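PDB 2BNG: MB2760 from Mycobacterium tuberculosis, which hydrolyses long or bulky lipophilic epoxides to diols, accepting 9,10-epoxystearic acid and cholesterol 5,6-oxide in vitro, although its physiological substrates remain unidentified. Local coordinates for residues C[32-35]-C[36-39]; C[62-65]-C[66-69]; C[128-131]-C[132-136]. All coordinates share one frame; numbering follows the deposited sequence.

Contact 1: residues C[32-35]-C[36-39]; sequences DFDT and VDAA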
loop_
_atom_site.group_PDB
_atom_site.type_symbol
_atom_site.label_atom_id
_atom_site.label_comp_id
_atom_site.label_asym_id
_atom_site.label_seq_id
_atom_site.Cartn_x
_atom_site.Cartn_y
_atom_site.Cartn_z
ATOM N N ASP C 32 -17.121 1.128 -34.298
ATOM C CA ASP C 32 -18.241 0.828 -33.429
ATOM C C ASP C 32 -19.423 1.632 -33.973
ATOM O O ASP C 32 -19.756 2.737 -33.495
ATOM C CB ASP C 32 -17.871 1.196 -31.987
ATOM C CG ASP C 32 -19.042 1.099 -31.012
ATOM O OD1 ASP C 32 -20.121 0.580 -31.388
ATOM O OD2 ASP C 32 -18.868 1.571 -29.854
ATOM N N PHE C 33 -20.055 1.062 -34.997
ATOM C CA PHE C 33 -20.940 1.857 -35.861
ATOM C C PHE C 33 -22.281 2.167 -35.250
ATOM O O PHE C 33 -22.932 3.139 -35.635
ATOM C CB PHE C 33 -21.052 1.263 -37.268
ATOM C CG PHE C 33 -19.792 1.402 -38.062
ATOM C CD1 PHE C 33 -19.313 2.668 -38.403
ATOM C CD2 PHE C 33 -19.061 0.283 -38.438
ATOM C CE1 PHE C 33 -18.149 2.813 -39.123
ATOM C CE2 PHE C 33 -17.881 0.416 -39.156
ATOM C CZ PHE C 33 -17.420 1.683 -39.499
ATOM N N ASP C 34 -22.680 1.370 -34.270
ATOM C CA ASP C 34 -23.889 1.681 -33.533
ATOM C C ASP C 34 -23.719 2.897 -32.602
ATOM O O ASP C 34 -24.655 3.695 -32.443
ATOM C CB ASP C 34 -24.388 0.471 -32.759
ATOM C CG ASP C 34 -24.741 -0.692 -33.661
ATOM O OD1 ASP C 34 -25.059 -1.757 -33.148
ATOM O OD2 ASP C 34 -24.691 -0.581 -34.886
ATOM N N THR C 35 -22.538 3.047 -32.003
ATOM C CA THR C 35 -22.218 4.274 -31.271
ATOM C C THR C 35 -22.101 5.486 -32.211
ATOM O O THR C 35 -22.536 6.585 -31.866
ATOM C CB THR C 35 -20.943 4.104 -30.427
ATOM O OG1 THR C 35 -21.141 3.027 -29.505
ATOM C CG2 THR C 35 -20.591 5.373 -29.666
ATOM N N VAL C 36 -21.517 5.287 -33.391
ATOM C CA VAL C 36 -21.471 6.343 -34.407
ATOM C C VAL C 36 -22.901 6.815 -34.765
ATOM O O VAL C 36 -23.186 8.017 -34.807
ATOM C CB VAL C 36 -20.705 5.887 -35.665
ATOM C CG1 VAL C 36 -20.966 6.848 -36.834
ATOM C CG2 VAL C 36 -19.206 5.744 -35.346
ATOM N N ASP C 37 -23.795 5.857 -34.988
ATOM C CA ASP C 37 -25.224 6.125 -35.217
ATOM C C ASP C 37 -25.937 6.881 -34.110
ATOM O O ASP C 37 -26.706 7.801 -34.373
ATOM C CB ASP C 37 -25.985 4.817 -35.414
ATOM C CG ASP C 37 -25.855 4.297 -36.800
ATOM O OD1 ASP C 37 -25.794 5.124 -37.730
ATOM O OD2 ASP C 37 -25.798 3.070 -36.979
ATOM N N ALA C 38 -25.711 6.464 -32.875
ATOM C CA ALA C 38 -26.283 7.153 -31.726
ATOM C C ALA C 38 -25.700 8.565 -31.542
ATOM O O ALA C 38 -26.401 9.454 -31.054
ATOM C CB ALA C 38 -26.085 6.326 -30.473
ATOM N N ALA C 39 -24.438 8.771 -31.944
ATOM C CA ALA C 39 -23.729 10.029 -31.675
ATOM C C ALA C 39 -24.140 11.173 -32.604
ATOM O O ALA C 39 -24.009 12.338 -32.239
ATOM C CB ALA C 39 -22.225 9.822 -31.738
#
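Val36 lays its CG2 methyl obliquely against the ring of Phe33, with CG2 4.3 Å from Phe33 CD1, and both residues are buried. That methyl stands beside the backbone N of Val36 while CG1 is anti to it (chi1 166°), which turns CG2 back toward the preceding turn and brings it 3.6 Å from Asp32 O. The backbone here is regular alpha-helix: Val36 N donates to Asp32 O at 3.1 Å, Asp37 N to Phe33 O at 2.9 Å and Ala38 N to Asp34 O at 3.0 Å, each one turn back. Asp32 occupies the N-cap position, and its carboxylate OD2 accepts a hydrogen bond from Thr35 OG1 over 2.7 Å. The hydroxyl arrives from above the carboxylate, 45° out of its plane, and ties the cap residue to the first turn. A second polar edge is formed by Asp34 and Asp37, whose OD2 atoms lie 4.4 Å apart. CG of Asp37 stands beside its own backbone N, a placement that brings the carboxylate back over Phe33 O. Two like charges this close would repel, but NH2 of Arg65 makes a salt bridge to each OD2, so the pair is probably kept ionised by a shared counter-ion. Helix 57-65 supplies Arg65, which Phe33 also touches, and Ala61, which meets Asp37. Against helix 13-30, Val36 packs on Phe24 and Ala27, while backbone bonding between Ala39 and Ile117 joins the end of the short helix to strand 116-123.

Contact 2: residues C[62-65]-C[66-69]; sequences TLLR and RMQG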
loop_
_atom_site.group_PDB
_atom_site.type_symbol
_atom_site.label_atom_id
_atom_site.label_comp_id
_atom_site.label_asym_id
_atom_site.label_seq_id
_atom_site.Cartn_x
_atom_site.Cartn_y
_atom_site.Cartn_z
ATOM N N THR C 62 -24.266 6.083 -42.349
ATOM C CA THR C 62 -24.171 4.901 -43.219
ATOM C C THR C 62 -23.032 5.011 -44.241
ATOM O O THR C 62 -22.455 3.997 -44.646
ATOM C CB THR C 62 -25.535 4.418 -43.866
ATOM O OG1 THR C 62 -26.029 5.376 -44.784
ATOM C CG2 THR C 62 -26.599 4.257 -42.852
ATOM N N LEU C 63 -22.683 6.235 -44.625
ATOM C CA LEU C 63 -21.479 6.452 -45.435
ATOM C C LEU C 63 -20.237 5.912 -44.717
ATOM O O LEU C 63 -19.441 5.163 -45.302
ATOM C CB LEU C 63 -21.284 7.935 -45.721
ATOM C CG LEU C 63 -20.388 8.209 -46.913
ATOM C CD1 LEU C 63 -21.127 7.930 -48.214
ATOM C CD2 LEU C 63 -19.927 9.639 -46.886
ATOM N N LEU C 64 -20.100 6.300 -43.446
ATOM C CA LEU C 64 -18.997 5.861 -42.616
ATOM C C LEU C 64 -19.033 4.358 -42.376
ATOM O O LEU C 64 -18.008 3.678 -42.495
ATOM C CB LEU C 64 -18.981 6.618 -41.287
ATOM C CG LEU C 64 -18.624 8.110 -41.377
ATOM C CD1 LEU C 64 -18.894 8.791 -40.045
ATOM C CD2 LEU C 64 -17.184 8.354 -41.847
ATOM N N ARG C 65 -20.216 3.835 -42.065
ATOM C CA ARG C 65 -20.386 2.401 -41.910
ATOM C C ARG C 65 -19.920 1.647 -43.153
ATOM O O ARG C 65 -19.286 0.594 -43.047
ATOM C CB ARG C 65 -21.836 2.050 -41.572
ATOM C CG ARG C 65 -22.080 0.559 -41.343
ATOM C CD ARG C 65 -23.570 0.250 -41.138
ATOM N NE ARG C 65 -24.053 0.816 -39.873
ATOM C CZ ARG C 65 -24.044 0.177 -38.700
ATOM N NH1 ARG C 65 -23.582 -1.071 -38.616
ATOM N NH2 ARG C 65 -24.500 0.792 -37.602
ATOM N N ARG C 66 -20.213 2.193 -44.324
ATOM C CA ARG C 66 -19.891 1.497 -45.556
ATOM C C ARG C 66 -18.428 1.559 -45.943
ATOM O O ARG C 66 -18.004 0.901 -46.883
ATOM C CB ARG C 66 -20.803 1.935 -46.683
ATOM C CG ARG C 66 -22.126 1.301 -46.497
ATOM C CD ARG C 66 -23.043 1.629 -47.569
ATOM N NE ARG C 66 -24.331 1.083 -47.216
ATOM C CZ ARG C 66 -25.432 1.434 -47.825
ATOM N NH1 ARG C 66 -25.300 2.285 -48.789
ATOM N NH2 ARG C 66 -26.623 0.953 -47.497
HETATM N N MSE C 67 -17.652 2.313 -45.193
HETATM C CA MSE C 67 -16.239 2.371 -45.455
HETATM C C MSE C 67 -15.426 1.275 -44.763
HETATM O O MSE C 67 -14.249 1.038 -45.078
HETATM C CB MSE C 67 -15.713 3.744 -45.107
HETATM C CG MSE C 67 -15.876 4.709 -46.271
HETATM SE SE MSE C 67 -15.260 6.427 -45.692
HETATM C CE MSE C 67 -16.928 7.390 -45.506
ATOM N N GLN C 68 -16.075 0.608 -43.825
ATOM C CA GLN C 68 -15.516 -0.508 -43.113
ATOM C C GLN C 68 -14.872 -1.530 -44.056
ATOM O O GLN C 68 -15.499 -1.976 -45.024
ATOM C CB GLN C 68 -16.674 -1.157 -42.407
ATOM C CG GLN C 68 -16.374 -1.711 -41.134
ATOM C CD GLN C 68 -15.989 -3.109 -41.167
ATOM O OE1 GLN C 68 -15.215 -3.523 -40.378
ATOM N NE2 GLN C 68 -16.543 -3.864 -42.039
ATOM N N GLY C 69 -13.623 -1.904 -43.774
ATOM C CA GLY C 69 -12.915 -2.862 -44.635
ATOM C C GLY C 69 -12.261 -2.263 -45.884
ATOM O O GLY C 69 -11.571 -2.960 -46.609
#
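Arg66 N donates to Thr62 O at 2.9 Å in the helical i to i-4 pattern, whereas one residue later Met67 N donates to Leu64 O, three residues back, at 3.0 Å, standing 64° out of the carbonyl plane and well off a lone-pair direction. A type I beta turn follows from Arg65 to Gln68, with a weak bond between Gln68 N and Arg65 O at 3.3 Å. Selenomethionine Met67 carries the apolar part. Its chain runs out straight through chi2 and bends at the selenium (chi3 -107°), bringing CE back against Leu63 and Leu64, where it lies 3.8 Å from Leu63 CG and equally 3.8 Å from Leu64 CD2. The same methyl sits 3.4 Å from Leu63 O, so two leucines and a carbonyl meet one terminal carbon. The segment links helix 57-65 to strand 72-83, in the alpha-plus-beta fold of the limonene-epoxide hydrolases, members of the NTF2 clan. Leu64 is the buried member, its side chain about 9 Å from that of Asp122, the probable proton acceptor. On another flank, Arg66 runs extended from CG to NE, its CG passing 3.3 Å from Thr62 O, so that its aliphatic stem follows the last turn among exposed residues. The Arg65 side chain leads off toward helix 33-39, where Phe33 also touches Gln68.

Contact 3: residues C[128-131]-C[132-136]; sequences DMFK and GLLRG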
loop_
_atom_site.group_PDB
_atom_site.type_symbol
_atom_site.label_atom_id
_atom_site.label_comp_id
_atom_site.label_asym_id
_atom_site.label_seq_id
_atom_site.Cartn_x
_atom_site.Cartn_y
_atom_site.Cartn_z
ATOM N N ASP C 128 0.320 19.454 -45.939
ATOM C CA ASP C 128 0.558 18.468 -44.911
ATOM C C ASP C 128 0.048 17.106 -45.348
ATOM O O ASP C 128 0.703 16.108 -45.104
ATOM C CB ASP C 128 -0.123 18.901 -43.611
ATOM C CG ASP C 128 0.084 17.915 -42.495
ATOM O OD1 ASP C 128 1.227 17.757 -42.055
ATOM O OD2 ASP C 128 -0.884 17.296 -42.040
HETATM N N MSE C 129 -1.110 17.074 -46.003
HETATM C CA MSE C 129 -1.696 15.837 -46.492
HETATM C C MSE C 129 -0.851 15.235 -47.610
HETATM O O MSE C 129 -0.643 14.018 -47.678
HETATM C CB MSE C 129 -3.116 16.079 -46.999
HETATM C CG MSE C 129 -3.747 14.831 -47.605
HETATM SE SE MSE C 129 -4.776 14.036 -46.309
HETATM C CE MSE C 129 -5.935 15.738 -46.020
ATOM N N PHE C 130 -0.392 16.096 -48.503
ATOM C CA PHE C 130 0.446 15.673 -49.609
ATOM C C PHE C 130 1.752 15.077 -49.065
ATOM O O PHE C 130 2.212 14.021 -49.526
ATOM C CB PHE C 130 0.702 16.834 -50.579
ATOM C CG PHE C 130 1.566 16.457 -51.745
ATOM C CD1 PHE C 130 1.105 15.562 -52.718
ATOM C CD2 PHE C 130 2.853 16.965 -51.862
ATOM C CE1 PHE C 130 1.934 15.185 -53.807
ATOM C CE2 PHE C 130 3.678 16.607 -52.933
ATOM C CZ PHE C 130 3.225 15.716 -53.908
ATOM N N LYS C 131 2.319 15.725 -48.049
ATOM C CA LYS C 131 3.490 15.184 -47.358
ATOM C C LYS C 131 3.211 13.850 -46.684
ATOM O O LYS C 131 4.077 12.970 -46.672
ATOM C CB LYS C 131 4.038 16.172 -46.328
ATOM C CG LYS C 131 4.864 17.284 -46.940
ATOM C CD LYS C 131 5.512 18.178 -45.882
ATOM C CE LYS C 131 4.471 18.816 -44.971
ATOM N NZ LYS C 131 5.127 19.456 -43.806
ATOM N N GLY C 132 2.011 13.709 -46.129
ATOM C CA GLY C 132 1.585 12.460 -45.520
ATOM C C GLY C 132 1.451 11.357 -46.551
ATOM O O GLY C 132 1.772 10.206 -46.272
ATOM N N LEU C 133 0.983 11.720 -47.747
ATOM C CA LEU C 133 0.830 10.777 -48.851
ATOM C C LEU C 133 2.190 10.275 -49.363
ATOM O O LEU C 133 2.365 9.082 -49.610
ATOM C CB LEU C 133 0.002 11.390 -49.996
ATOM C CG LEU C 133 -0.318 10.466 -51.189
ATOM C CD1 LEU C 133 -1.117 9.218 -50.751
ATOM C CD2 LEU C 133 -1.044 11.230 -52.295
ATOM N N LEU C 134 3.146 11.188 -49.489
ATOM C CA LEU C 134 4.489 10.846 -49.950
ATOM C C LEU C 134 5.193 9.926 -48.985
ATOM O O LEU C 134 5.876 8.993 -49.397
ATOM C CB LEU C 134 5.337 12.095 -50.171
ATOM C CG LEU C 134 5.056 12.786 -51.507
ATOM C CD1 LEU C 134 5.597 14.188 -51.488
ATOM C CD2 LEU C 134 5.655 12.082 -52.691
ATOM N N ARG C 135 5.021 10.202 -47.702
ATOM C CA ARG C 135 5.573 9.349 -46.689
ATOM C C ARG C 135 4.893 7.982 -46.640
ATOM O O ARG C 135 5.550 6.971 -46.403
ATOM C CB ARG C 135 5.451 10.001 -45.350
ATOM C CG ARG C 135 6.419 9.398 -44.475
ATOM C CD ARG C 135 6.186 9.826 -43.162
ATOM N NE ARG C 135 6.836 8.947 -42.225
ATOM C CZ ARG C 135 7.653 9.411 -41.300
ATOM N NH1 ARG C 135 7.887 10.707 -41.290
ATOM N NH2 ARG C 135 8.229 8.608 -40.421
ATOM N N GLY C 136 3.581 7.970 -46.857
ATOM C CA GLY C 136 2.834 6.729 -46.950
ATOM C C GLY C 136 3.351 5.891 -48.101
ATOM O O GLY C 136 3.652 4.696 -47.949
#
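Phe130 and Leu134, one helical turn apart, make the tight side-chain contact: Leu134 CD1 comes to 3.4 Å from Phe130 CE2, at the outer part of the ring. Leu134 CG lies over one ring face, 4.2 Å above the plane and displaced toward the rim, so the isobutyl group covers part of that face and not its centre. Phe130 CG is anti to the backbone N (chi1 180°), which sends the ring outward and slightly toward the next turn, while Leu134 CG stands beside its own N (chi1 -80°) and leans back to meet it. Close as it is, this pair lies on the exposed side of the helix, as do Lys131 and Arg135, which meet the other half more loosely, through CB alone. The interior side differs: Gly132 is buried and brings no side chain to the turn, and strand 100-113 receives Asp128 and Met129 on Phe104 and Leu133 on Val102. The backbone between is regular, with Leu133 N to Met129 O at 2.8 Å and Gly132 N to Asp128 O at 2.9 Å. The polar ends of Asp128 and Arg135 are bound outside the turn, Asp128 OD2 at Trp105 N and Arg135 NE at Leu145 O. Across this turn, then, cohesion rests on main-chain hydrogen bonds and van der Waals contact between a ring and a leucine isobutyl group, with no salt bridge joining the two halves.

Contacts 1, 2 and 3 follow in series along the chain, on helix 33-39, at the end of helix 57-65 with the loop after it, and on helix 126-139, all within the epoxide hydrolase catalytic domain. The first two adjoin, their centres 12 Å apart, and the Arg65 salt bridges join their helices. Contact 3 is remote, its centre 30 Å from that of contact 1, on the opposite side of the chain's centre, and 23 Å from contact 2. One mixed sheet relates them: contact 1 reaches its strand 116-123, contact 3 lies against strand 100-113. Contacts 2 and 3 each place a side chain, Leu64 or Met129, within about 10 Å of the probable catalytic Asp93 and Asp122.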